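Local coordinates for protein alpha-glucosidase ([Eubacterium] rectale, PDB 6PNR) that acts as a family 31 sulfoquinovosidase, probably hydrolysing the alpha-glycosidic bond of sulfoquinovosides derived from sulfolipids, at residues N240-G245 / P518-H523; M578-D583 / Y615-E620; Y322-G327 / G353-G358; F45-Y50 / P132-E137. All coordinates share one frame; numbering follows the deposited sequence.

How the contacts relate
Contact 1 is wholly buried and contact 3 mostly so, both in the TIM-barrel domain. Contact 1 joins two strands of the barrel wall. Contact 3 pairs two strands of a small antiparallel sheet. The centres of contacts 1 and 3 are about 29 Å apart. Both rest on backbone hydrogen bonds, and each comes near the inhibitor: contact 1 binds it through His523, while the Phe355 side chain of contact 3 lies about 5 Å from it. Contact 4 is also largely buried, but it joins N-terminal elements through aromatic and aliphatic side chains, with no direct hydrogen bond across it. Contact 2 lies at the surface of the C-terminal domain and relies on tyrosine-carboxylate bonds and a proline packed on a tyrosine ring.

Contact 1: N240-G245 / P518-H523; sequences NGLIIG and PFMRTH. With 9VH ([(3~{S},4~{R},5~{R})-4,5-bis(oxidanyl)piperidin-3-yl]methanesulfonic acid), chain C.
Ile243 and Arg521 form the single bridge between strands 242-245 and 521-522. The first opens the TIM barrel; the second, short and weakly bonded, probably closes it, as in family 31 barrels. The segments run in nearly the same direction. Ile243 N donates to Met520 O at 2.8 Å, and Ile243 O accepts from Thr522 N at 3.0 Å.

The side chains fall on two sides of the paired backbones. Ile243 turns toward the other segment. Its CG1 lies 3.7 Å from Phe519 CZ, in an off-centre CH-pi contact with that ring. Its CG2 meets Arg521 CG at 3.9 Å where the two side chains cross at a slant. The arginine then bends away to a salt bridge with Asp490. Leu242 crosses Met520 at about a right angle, with CD1 3.8 Å from Met520 CB. The same methyl also meets Thr522 CG2. Helix 538-568 packs on Leu242 and Met520 through Val548.

Thr522 holds OG1 between its backbone N and carbonyl carbon (chi1 70°). There OG1 accepts a nearly straight bond from Gly245 N, 2.9 Å long, and also meets a water that binds Gly245 O. A side chain at Gly245 would run into Thr522 O.

The next residue, His523, reaches the pocket. Its NE2 hydrogen-bonds to O4 and O5 of the sulfonated aza-sugar, each at 3.0 Å, and is the donor to O5.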
# COMPACT_ATOMS: atom_id res chain seq x y z
N ASN A 240 38.37 17.30 19.70
CA ASN A 240 39.26 16.54 20.58
C ASN A 240 39.11 15.03 20.42
O ASN A 240 39.93 14.30 20.98
CB ASN A 240 39.01 16.91 22.05
CG ASN A 240 39.40 18.35 22.38
OD1 ASN A 240 40.21 18.95 21.68
ND2 ASN A 240 38.85 18.89 23.47
N GLY A 241 38.11 14.54 19.70
CA GLY A 241 37.94 13.10 19.62
C GLY A 241 36.49 12.62 19.66
O GLY A 241 35.57 13.31 19.20
N LEU A 242 36.30 11.43 20.20
CA LEU A 242 35.02 10.74 20.09
C LEU A 242 34.05 11.21 21.17
O LEU A 242 34.45 11.52 22.29
CB LEU A 242 35.25 9.23 20.22
CG LEU A 242 34.11 8.23 20.01
CD1 LEU A 242 33.61 8.31 18.59
CD2 LEU A 242 34.63 6.79 20.34
N ILE A 243 32.77 11.26 20.81
CA ILE A 243 31.68 11.42 21.76
C ILE A 243 31.13 10.02 22.02
O ILE A 243 30.50 9.43 21.14
CB ILE A 243 30.57 12.34 21.22
CG1 ILE A 243 31.13 13.70 20.77
CG2 ILE A 243 29.46 12.51 22.26
CD1 ILE A 243 31.65 14.54 21.88
N ILE A 244 31.37 9.47 23.22
CA ILE A 244 30.98 8.08 23.49
C ILE A 244 29.58 8.04 24.11
O ILE A 244 29.30 8.73 25.10
CB ILE A 244 32.02 7.37 24.37
CG1 ILE A 244 32.28 8.11 25.67
CG2 ILE A 244 33.32 7.20 23.60
CD1 ILE A 244 32.93 7.23 26.73
N GLY A 245 28.71 7.23 23.52
CA GLY A 245 27.36 7.08 24.02
C GLY A 245 27.29 5.86 24.92
O GLY A 245 27.36 4.73 24.43
N PRO A 518 31.67 16.01 10.52
CA PRO A 518 32.07 16.97 11.57
C PRO A 518 32.11 16.43 13.00
O PRO A 518 32.75 17.08 13.84
CB PRO A 518 31.01 18.08 11.45
CG PRO A 518 30.46 17.96 10.08
CD PRO A 518 30.49 16.48 9.77
N PHE A 519 31.49 15.29 13.31
CA PHE A 519 31.13 14.98 14.70
C PHE A 519 30.98 13.46 14.85
O PHE A 519 30.06 12.88 14.27
CB PHE A 519 29.83 15.71 15.03
CG PHE A 519 29.43 15.74 16.49
CD1 PHE A 519 29.97 16.68 17.36
CD2 PHE A 519 28.43 14.89 16.96
CE1 PHE A 519 29.56 16.73 18.69
CE2 PHE A 519 28.02 14.94 18.29
CZ PHE A 519 28.58 15.87 19.15
N MET A 520 31.89 12.83 15.61
CA MET A 520 31.92 11.38 15.81
C MET A 520 31.22 11.00 17.12
O MET A 520 31.73 11.33 18.20
CB MET A 520 33.35 10.84 15.83
CG MET A 520 34.07 10.85 14.50
SD MET A 520 35.63 9.94 14.56
CE MET A 520 35.07 8.22 14.43
N ARG A 521 30.10 10.27 17.03
CA ARG A 521 29.33 9.89 18.21
C ARG A 521 28.83 8.45 18.09
O ARG A 521 28.27 8.07 17.06
CB ARG A 521 28.14 10.85 18.41
CG ARG A 521 27.31 10.55 19.66
CD ARG A 521 26.12 11.53 19.77
NE ARG A 521 25.32 11.60 18.53
CZ ARG A 521 24.48 10.65 18.14
NH1 ARG A 521 24.34 9.55 18.88
NH2 ARG A 521 23.79 10.78 17.01
N THR A 522 29.01 7.66 19.16
CA THR A 522 28.51 6.30 19.20
C THR A 522 27.15 6.28 19.91
O THR A 522 26.68 7.28 20.44
CB THR A 522 29.50 5.34 19.90
OG1 THR A 522 29.55 5.63 21.30
CG2 THR A 522 30.89 5.43 19.29
N HIS A 523 26.52 5.11 19.92
CA HIS A 523 25.20 4.99 20.54
C HIS A 523 25.01 3.53 20.92
O HIS A 523 25.28 2.65 20.10
CB HIS A 523 24.11 5.45 19.55
CG HIS A 523 22.78 5.74 20.17
ND1 HIS A 523 22.31 5.08 21.29
CD2 HIS A 523 21.80 6.61 19.81
CE1 HIS A 523 21.10 5.54 21.60
NE2 HIS A 523 20.77 6.47 20.72
O1 9VH C . 14.32 5.52 23.92
S1 9VH C . 14.06 6.95 24.03
O2 9VH C . 12.94 7.32 23.20
O3 9VH C . 13.95 7.36 25.40
C1 9VH C . 15.52 7.71 23.36
C2 9VH C . 15.75 7.45 21.87
C3 9VH C . 14.76 8.30 21.09
N1 9VH C . 14.99 8.44 19.65
C4 9VH C . 16.36 8.84 19.34
C5 9VH C . 17.34 7.85 19.95
O4 9VH C . 18.66 8.27 19.62
C6 9VH C . 17.18 7.82 21.47
O5 9VH C . 18.10 6.91 22.05
O HOH W 1 33.49 14.39 17.49
O HOH W 2 28.74 3.30 22.58

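Contact 2: M578-D583 / Y615-E620; sequences MHYESD and YLPQDE
Pro617 sets its CB over one face of the Tyr580 ring at the centre of this surface contact, the two side chains crossing at about a right angle. CG of Tyr580 lies anti to its carbonyl carbon (chi1 -55°), which sends the phenol across to segment 615-620. Pro617 CB is 3.7 Å from the ring centroid, in a CH-pi contact. Pro617 CG lies nearest to CD2 and CE2 of the ring.

Tyr580 OH donates to Asp619 OD2 at 2.6 Å, on the anti side of the carboxylate. The carboxylate plane stands 81° from the ring plane, and OD2 meets the ring at its edge. The other oxygen, Asp619 OD1, accepts from Glu620 N at 2.7 Å, which helps fix the rotation of the carboxylate. Arg649 forms a long, weak ion pair with OD2. A phenylalanine in place of Tyr580 would keep the ring over Pro617 but would probably leave Asp619 OD2 without its hydroxyl partner.

A second tyrosine-aspartate pair runs the other way. Asp583 extends its carboxylate with CG anti to the backbone N (chi1 -170°), and Tyr615 does the same with its ring. The two reach tip to tip, and Tyr615 OH donates to Asp583 OD2 at a very short 2.5 Å. Asp583 OD1 has weak hydrogen bonds to Lys585 N and Ala586 N.

Tyr580 and Asp583 stand at the two ends of a type I beta turn. The contact thus ties a turn to the end of strand 611-616 and the loop that follows, in the family 31 C-terminal domain.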
# COMPACT_ATOMS: atom_id res chain seq x y z
N MET A 578 28.47 19.73 -7.03
CA MET A 578 28.66 21.06 -6.48
C MET A 578 30.00 21.66 -6.90
O MET A 578 30.13 22.88 -6.95
CB MET A 578 28.58 21.03 -4.95
CG MET A 578 28.66 22.41 -4.32
SD MET A 578 28.13 22.41 -2.60
CE MET A 578 26.35 22.48 -2.80
N HIS A 579 30.99 20.82 -7.22
CA HIS A 579 32.28 21.30 -7.67
C HIS A 579 32.66 20.79 -9.05
O HIS A 579 33.71 21.18 -9.56
CB HIS A 579 33.38 20.91 -6.68
CG HIS A 579 33.28 21.61 -5.36
ND1 HIS A 579 33.46 22.97 -5.23
CD2 HIS A 579 33.01 21.14 -4.12
CE1 HIS A 579 33.31 23.31 -3.96
NE2 HIS A 579 33.02 22.22 -3.27
N TYR A 580 31.84 19.93 -9.65
CA TYR A 580 32.05 19.45 -11.02
C TYR A 580 30.73 19.54 -11.75
O TYR A 580 30.09 18.52 -12.04
CB TYR A 580 32.63 18.04 -11.01
CG TYR A 580 33.88 17.96 -10.18
CD1 TYR A 580 35.11 18.36 -10.71
CD2 TYR A 580 33.85 17.53 -8.86
CE1 TYR A 580 36.26 18.30 -9.97
CE2 TYR A 580 35.01 17.47 -8.09
CZ TYR A 580 36.21 17.86 -8.66
OH TYR A 580 37.37 17.82 -7.91
N GLU A 581 30.30 20.77 -12.06
CA GLU A 581 28.95 20.96 -12.57
C GLU A 581 28.75 20.44 -13.99
O GLU A 581 27.61 20.27 -14.41
CB GLU A 581 28.56 22.44 -12.52
CG GLU A 581 28.62 23.03 -11.15
CD GLU A 581 27.89 24.34 -11.06
OE1 GLU A 581 27.37 24.77 -12.10
OE2 GLU A 581 27.85 24.93 -9.95
N SER A 582 29.83 20.21 -14.74
CA SER A 582 29.73 19.70 -16.10
C SER A 582 29.75 18.18 -16.17
O SER A 582 29.61 17.62 -17.26
CB SER A 582 30.87 20.26 -16.96
OG SER A 582 30.89 21.67 -16.92
N ASP A 583 29.93 17.51 -15.03
CA ASP A 583 30.06 16.06 -15.00
C ASP A 583 28.67 15.45 -14.92
O ASP A 583 27.98 15.59 -13.89
CB ASP A 583 30.94 15.64 -13.82
CG ASP A 583 31.33 14.18 -13.87
OD1 ASP A 583 30.49 13.35 -14.29
OD2 ASP A 583 32.47 13.86 -13.47
N TYR A 615 33.62 6.17 -8.45
CA TYR A 615 33.66 7.10 -9.57
C TYR A 615 34.31 8.40 -9.11
O TYR A 615 33.80 9.06 -8.20
CB TYR A 615 32.27 7.38 -10.14
CG TYR A 615 32.35 8.48 -11.18
CD1 TYR A 615 32.73 8.19 -12.49
CD2 TYR A 615 32.11 9.81 -10.85
CE1 TYR A 615 32.83 9.19 -13.45
CE2 TYR A 615 32.22 10.82 -11.81
CZ TYR A 615 32.57 10.50 -13.10
OH TYR A 615 32.68 11.47 -14.07
N LEU A 616 35.41 8.78 -9.76
CA LEU A 616 36.05 10.06 -9.49
C LEU A 616 35.77 11.03 -10.63
O LEU A 616 35.94 10.67 -11.80
CB LEU A 616 37.57 9.90 -9.32
CG LEU A 616 38.09 9.14 -8.11
CD1 LEU A 616 39.60 9.06 -8.18
CD2 LEU A 616 37.64 9.81 -6.83
N PRO A 617 35.34 12.26 -10.34
CA PRO A 617 35.29 13.29 -11.39
C PRO A 617 36.68 13.60 -11.90
O PRO A 617 37.69 13.30 -11.26
CB PRO A 617 34.68 14.50 -10.66
CG PRO A 617 34.01 13.93 -9.43
CD PRO A 617 34.82 12.73 -9.05
N GLN A 618 36.73 14.22 -13.09
CA GLN A 618 38.00 14.60 -13.72
C GLN A 618 38.77 15.61 -12.89
O GLN A 618 38.36 16.78 -12.80
CB GLN A 618 37.75 15.17 -15.13
CG GLN A 618 37.20 14.17 -16.13
CD GLN A 618 38.21 13.09 -16.50
OE1 GLN A 618 39.38 13.38 -16.77
NE2 GLN A 618 37.75 11.84 -16.52
N ASP A 619 39.89 15.19 -12.32
CA ASP A 619 40.70 16.04 -11.46
C ASP A 619 41.94 15.23 -11.10
O ASP A 619 42.03 14.05 -11.43
CB ASP A 619 39.93 16.49 -10.21
CG ASP A 619 40.40 17.84 -9.69
OD1 ASP A 619 41.58 18.17 -9.88
OD2 ASP A 619 39.57 18.56 -9.11
N GLU A 620 42.88 15.87 -10.40
CA GLU A 620 44.09 15.20 -9.94
C GLU A 620 43.86 14.69 -8.52
O GLU A 620 43.90 15.46 -7.57
CB GLU A 620 45.28 16.15 -10.02
CG GLU A 620 45.67 16.45 -11.44
CD GLU A 620 46.03 15.19 -12.19
OE1 GLU A 620 47.15 14.66 -11.95
OE2 GLU A 620 45.20 14.71 -13.00

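Contact 3: Y322-G327 / G353-G358; sequences YLVNDG and GEFYCG
Val324 and Cys357 face each other as an antiparallel, non-hydrogen-bonded pair, with their CA atoms only 4.0 Å apart. Val324 loses more surface here than any other residue of the two segments. Its CB lies 3.8 Å from Cys357 SG, and the sulfur also rests close to Val324 CA. Its CG2, anti to the backbone N, points to Phe355 and comes 3.9 Å from CD2 of that ring. The two side chains cross at about a right angle.

Gly358 comes next in buried area. It forms the hydrogen-bonded pair with Leu323. Gly358 N donates to Leu323 O at 2.9 Å, and Leu323 N returns a longer bond of 3.2 Å to Gly358 O. Tyr322 packs beside this pair, with CB 4.0 Å from Cys357 CB.

Tyr356 contributes mainly through its backbone, since its ring leads away from Val324 and its neighbours. Its carbonyl oxygen accepts from Asn325 N at 3.0 Å. Its own N donates to a water that in turn donates to Asn325 OD1. Asn325 carries CG between its backbone N and carbonyl carbon (chi1 68°), a torsion that folds the amide back toward this water.

This small sheet lies within the TIM-barrel domain, next to the inhibitor pocket. Phe355 packs edge-to-face with Trp289 of that pocket. From Val324 to Gly327 the chain makes a type I turn, and Gly327 occupies the N-cap position of helix 328-335. Leu323 packs on Leu329 and Tyr330 of that helix. Strand 356-359 is the middle strand of three, between 322-324 and 349-351.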
# COMPACT_ATOMS: atom_id res chain seq x y z
N TYR A 322 8.56 16.60 25.21
CA TYR A 322 7.44 15.92 25.86
C TYR A 322 7.83 15.57 27.29
O TYR A 322 9.01 15.56 27.64
CB TYR A 322 7.04 14.66 25.09
CG TYR A 322 7.04 14.85 23.58
CD1 TYR A 322 6.23 15.81 22.98
CD2 TYR A 322 7.84 14.07 22.75
CE1 TYR A 322 6.21 15.99 21.60
CE2 TYR A 322 7.82 14.24 21.37
CZ TYR A 322 7.02 15.21 20.81
OH TYR A 322 7.02 15.39 19.45
N LEU A 323 6.84 15.24 28.12
CA LEU A 323 7.08 14.92 29.53
C LEU A 323 6.19 13.75 29.93
O LEU A 323 4.97 13.83 29.79
CB LEU A 323 6.80 16.13 30.42
CG LEU A 323 7.76 17.29 30.20
CD1 LEU A 323 7.20 18.57 30.85
CD2 LEU A 323 9.13 16.90 30.77
N VAL A 324 6.80 12.67 30.42
CA VAL A 324 6.03 11.50 30.83
C VAL A 324 5.21 11.83 32.08
O VAL A 324 5.65 12.57 32.96
CB VAL A 324 6.96 10.29 31.05
CG1 VAL A 324 7.95 10.55 32.20
CG2 VAL A 324 6.16 9.01 31.31
N ASN A 325 4.01 11.25 32.16
CA ASN A 325 3.01 11.70 33.13
C ASN A 325 3.28 11.24 34.57
O ASN A 325 2.43 11.48 35.43
CB ASN A 325 1.61 11.26 32.69
CG ASN A 325 1.41 9.77 32.75
OD1 ASN A 325 2.35 9.00 32.92
ND2 ASN A 325 0.16 9.34 32.60
N ASP A 326 4.40 10.60 34.88
CA ASP A 326 4.73 10.36 36.28
C ASP A 326 5.94 11.17 36.73
O ASP A 326 6.48 10.92 37.81
CB ASP A 326 4.93 8.86 36.56
CG ASP A 326 6.15 8.26 35.87
OD1 ASP A 326 6.85 8.97 35.11
OD2 ASP A 326 6.43 7.05 36.08
N GLY A 327 6.37 12.17 35.94
CA GLY A 327 7.55 12.94 36.28
C GLY A 327 7.25 14.22 37.05
O GLY A 327 6.13 14.74 37.05
N GLY A 353 4.54 4.35 23.42
CA GLY A 353 4.89 2.94 23.50
C GLY A 353 5.02 2.47 24.93
O GLY A 353 6.13 2.37 25.46
N GLU A 354 3.88 2.20 25.57
CA GLU A 354 3.79 1.72 26.95
C GLU A 354 4.09 2.82 27.97
O GLU A 354 4.34 2.52 29.14
CB GLU A 354 4.69 0.49 27.19
CG GLU A 354 4.31 -0.68 26.28
CD GLU A 354 5.39 -1.77 26.12
OE1 GLU A 354 6.32 -1.87 26.95
OE2 GLU A 354 5.29 -2.54 25.14
N PHE A 355 4.09 4.09 27.54
CA PHE A 355 4.07 5.21 28.47
C PHE A 355 3.46 6.40 27.74
O PHE A 355 3.48 6.48 26.51
CB PHE A 355 5.47 5.53 29.05
CG PHE A 355 6.52 5.95 28.02
CD1 PHE A 355 7.23 4.99 27.31
CD2 PHE A 355 6.84 7.28 27.84
CE1 PHE A 355 8.22 5.36 26.40
CE2 PHE A 355 7.83 7.67 26.94
CZ PHE A 355 8.52 6.70 26.22
N TYR A 356 2.91 7.33 28.52
CA TYR A 356 2.12 8.44 28.01
C TYR A 356 2.71 9.76 28.45
O TYR A 356 3.13 9.90 29.61
CB TYR A 356 0.67 8.34 28.48
CG TYR A 356 0.01 7.06 28.05
CD1 TYR A 356 0.20 5.88 28.76
CD2 TYR A 356 -0.80 7.02 26.92
CE1 TYR A 356 -0.39 4.70 28.36
CE2 TYR A 356 -1.40 5.84 26.52
CZ TYR A 356 -1.19 4.68 27.24
OH TYR A 356 -1.78 3.50 26.85
N CYS A 357 2.71 10.75 27.55
CA CYS A 357 3.39 12.01 27.81
C CYS A 357 2.52 13.18 27.37
O CYS A 357 1.77 13.09 26.40
CB CYS A 357 4.74 12.09 27.08
SG CYS A 357 5.80 10.67 27.42
N GLY A 358 2.64 14.29 28.10
CA GLY A 358 2.07 15.53 27.64
C GLY A 358 2.97 16.19 26.60
O GLY A 358 4.19 16.03 26.61
O HOH W 3 3.16 6.67 31.33

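Contact 4: F45-Y50 / P132-E137; sequences FKITDY and PIWTSE
Trp134 meets both Phe45 and Ile47 of strand 44-56. Its CG lies anti to the backbone N (chi1 -173°), which carries the indole across to that strand. The edge of the five-membered ring points at the face of Phe45 in a T-shaped (edge-to-face) pair, with planes at 76°. The leading atom is NE1, 3.3 Å from Phe45 CG. Ile47 comes over a face of the same indole ring. Its CD1 lies 3.5 Å from the five-membered ring centroid, only 4° off the normal, in a CH-pi contact. His412 also stacks on Trp134 and meets Phe45 edge-to-face.

Thr135 turns its side chain away from Phe45 and binds Asn166 O through OG1, while its backbone O and N bond to His412 and Asn413.

Ser136 turns back. Its CB lies 3.8 Å from Phe45 CD1. Its OG donates to Glu137 O at 2.8 Å. A water links the two segments by accepting from Phe45 N and donating a longer bond to Ser136 OG. An alanine in place of Phe45 would probably leave the indole edge without the ring face it points into and open a gap between Trp134 and Ser136.

Strands 44-56 and 130-133 are the two outermost strands of one six-stranded antiparallel sheet. The contact joins the first of them to the chain leaving the second. The aromatic cluster sits where the N-terminal beta domain, which precedes the barrel in family 31 glycosidases, meets helix 408-429 of the barrel domain.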
# COMPACT_ATOMS: atom_id res chain seq x y z
N PHE A 45 2.22 7.86 10.71
CA PHE A 45 1.01 8.52 10.20
C PHE A 45 0.63 7.90 8.86
O PHE A 45 1.33 8.10 7.86
CB PHE A 45 1.20 10.04 10.04
CG PHE A 45 1.35 10.80 11.35
CD1 PHE A 45 2.58 10.88 11.99
CD2 PHE A 45 0.26 11.44 11.92
CE1 PHE A 45 2.72 11.56 13.19
CE2 PHE A 45 0.39 12.14 13.12
CZ PHE A 45 1.62 12.19 13.75
N LYS A 46 -0.48 7.18 8.83
CA LYS A 46 -1.09 6.74 7.58
C LYS A 46 -2.07 7.81 7.15
O LYS A 46 -3.10 8.03 7.81
CB LYS A 46 -1.78 5.39 7.75
CG LYS A 46 -2.47 4.86 6.50
CD LYS A 46 -3.22 3.55 6.78
CE LYS A 46 -4.25 3.27 5.69
NZ LYS A 46 -3.70 3.58 4.32
N ILE A 47 -1.75 8.51 6.06
CA ILE A 47 -2.51 9.66 5.59
C ILE A 47 -3.11 9.33 4.23
O ILE A 47 -2.39 8.94 3.30
CB ILE A 47 -1.64 10.92 5.52
CG1 ILE A 47 -1.26 11.36 6.94
CG2 ILE A 47 -2.36 12.04 4.78
CD1 ILE A 47 -0.33 12.54 6.98
N THR A 48 -4.43 9.47 4.11
CA THR A 48 -5.11 9.40 2.83
C THR A 48 -5.98 10.64 2.68
O THR A 48 -6.29 11.33 3.65
CB THR A 48 -5.98 8.14 2.72
OG1 THR A 48 -6.93 8.14 3.80
CG2 THR A 48 -5.13 6.89 2.79
N ASP A 49 -6.38 10.91 1.44
CA ASP A 49 -7.19 12.08 1.11
C ASP A 49 -8.34 11.65 0.22
O ASP A 49 -8.19 10.77 -0.63
CB ASP A 49 -6.32 13.15 0.41
CG ASP A 49 -6.97 14.54 0.39
OD1 ASP A 49 -7.85 14.82 1.25
OD2 ASP A 49 -6.59 15.35 -0.50
N TYR A 50 -9.49 12.29 0.40
CA TYR A 50 -10.65 12.10 -0.46
C TYR A 50 -10.92 13.44 -1.16
O TYR A 50 -11.45 14.36 -0.55
CB TYR A 50 -11.86 11.64 0.34
CG TYR A 50 -13.13 11.54 -0.47
CD1 TYR A 50 -13.12 11.01 -1.76
CD2 TYR A 50 -14.34 11.94 0.06
CE1 TYR A 50 -14.29 10.90 -2.50
CE2 TYR A 50 -15.52 11.84 -0.67
CZ TYR A 50 -15.49 11.32 -1.95
OH TYR A 50 -16.68 11.22 -2.66
N PRO A 132 5.64 13.19 -0.11
CA PRO A 132 4.84 13.84 0.92
C PRO A 132 5.72 14.56 1.93
O PRO A 132 6.79 14.08 2.30
CB PRO A 132 4.09 12.67 1.58
CG PRO A 132 3.96 11.68 0.46
CD PRO A 132 5.21 11.80 -0.36
N ILE A 133 5.26 15.73 2.37
CA ILE A 133 5.99 16.59 3.30
C ILE A 133 5.23 16.54 4.62
O ILE A 133 4.27 17.29 4.83
CB ILE A 133 6.11 18.03 2.76
CG1 ILE A 133 6.68 18.03 1.33
CG2 ILE A 133 6.91 18.93 3.73
CD1 ILE A 133 8.06 17.42 1.18
N TRP A 134 5.63 15.63 5.51
CA TRP A 134 4.94 15.42 6.77
C TRP A 134 5.96 14.79 7.71
O TRP A 134 6.43 13.68 7.44
CB TRP A 134 3.72 14.51 6.58
CG TRP A 134 2.82 14.36 7.79
CD1 TRP A 134 2.79 13.31 8.67
CD2 TRP A 134 1.82 15.28 8.24
NE1 TRP A 134 1.83 13.53 9.63
CE2 TRP A 134 1.22 14.73 9.39
CE3 TRP A 134 1.37 16.53 7.78
CZ2 TRP A 134 0.20 15.38 10.09
CZ3 TRP A 134 0.35 17.17 8.47
CH2 TRP A 134 -0.22 16.60 9.61
N THR A 135 6.35 15.51 8.76
CA THR A 135 7.35 14.96 9.66
C THR A 135 6.75 13.79 10.45
O THR A 135 5.59 13.84 10.86
CB THR A 135 7.91 16.04 10.60
OG1 THR A 135 8.90 15.47 11.47
CG2 THR A 135 6.82 16.72 11.43
N SER A 136 7.52 12.72 10.59
CA SER A 136 7.01 11.53 11.26
C SER A 136 8.19 10.63 11.58
O SER A 136 9.32 10.89 11.16
CB SER A 136 5.99 10.78 10.39
OG SER A 136 6.63 10.05 9.35
N GLU A 137 7.93 9.56 12.31
CA GLU A 137 8.91 8.49 12.35
C GLU A 137 9.26 8.10 10.91
O GLU A 137 8.35 7.99 10.07
CB GLU A 137 8.36 7.28 13.12
CG GLU A 137 8.26 7.51 14.62
CD GLU A 137 9.61 7.37 15.32
OE1 GLU A 137 10.57 6.85 14.70
OE2 GLU A 137 9.72 7.79 16.48
O HOH W 4 4.34 7.76 9.00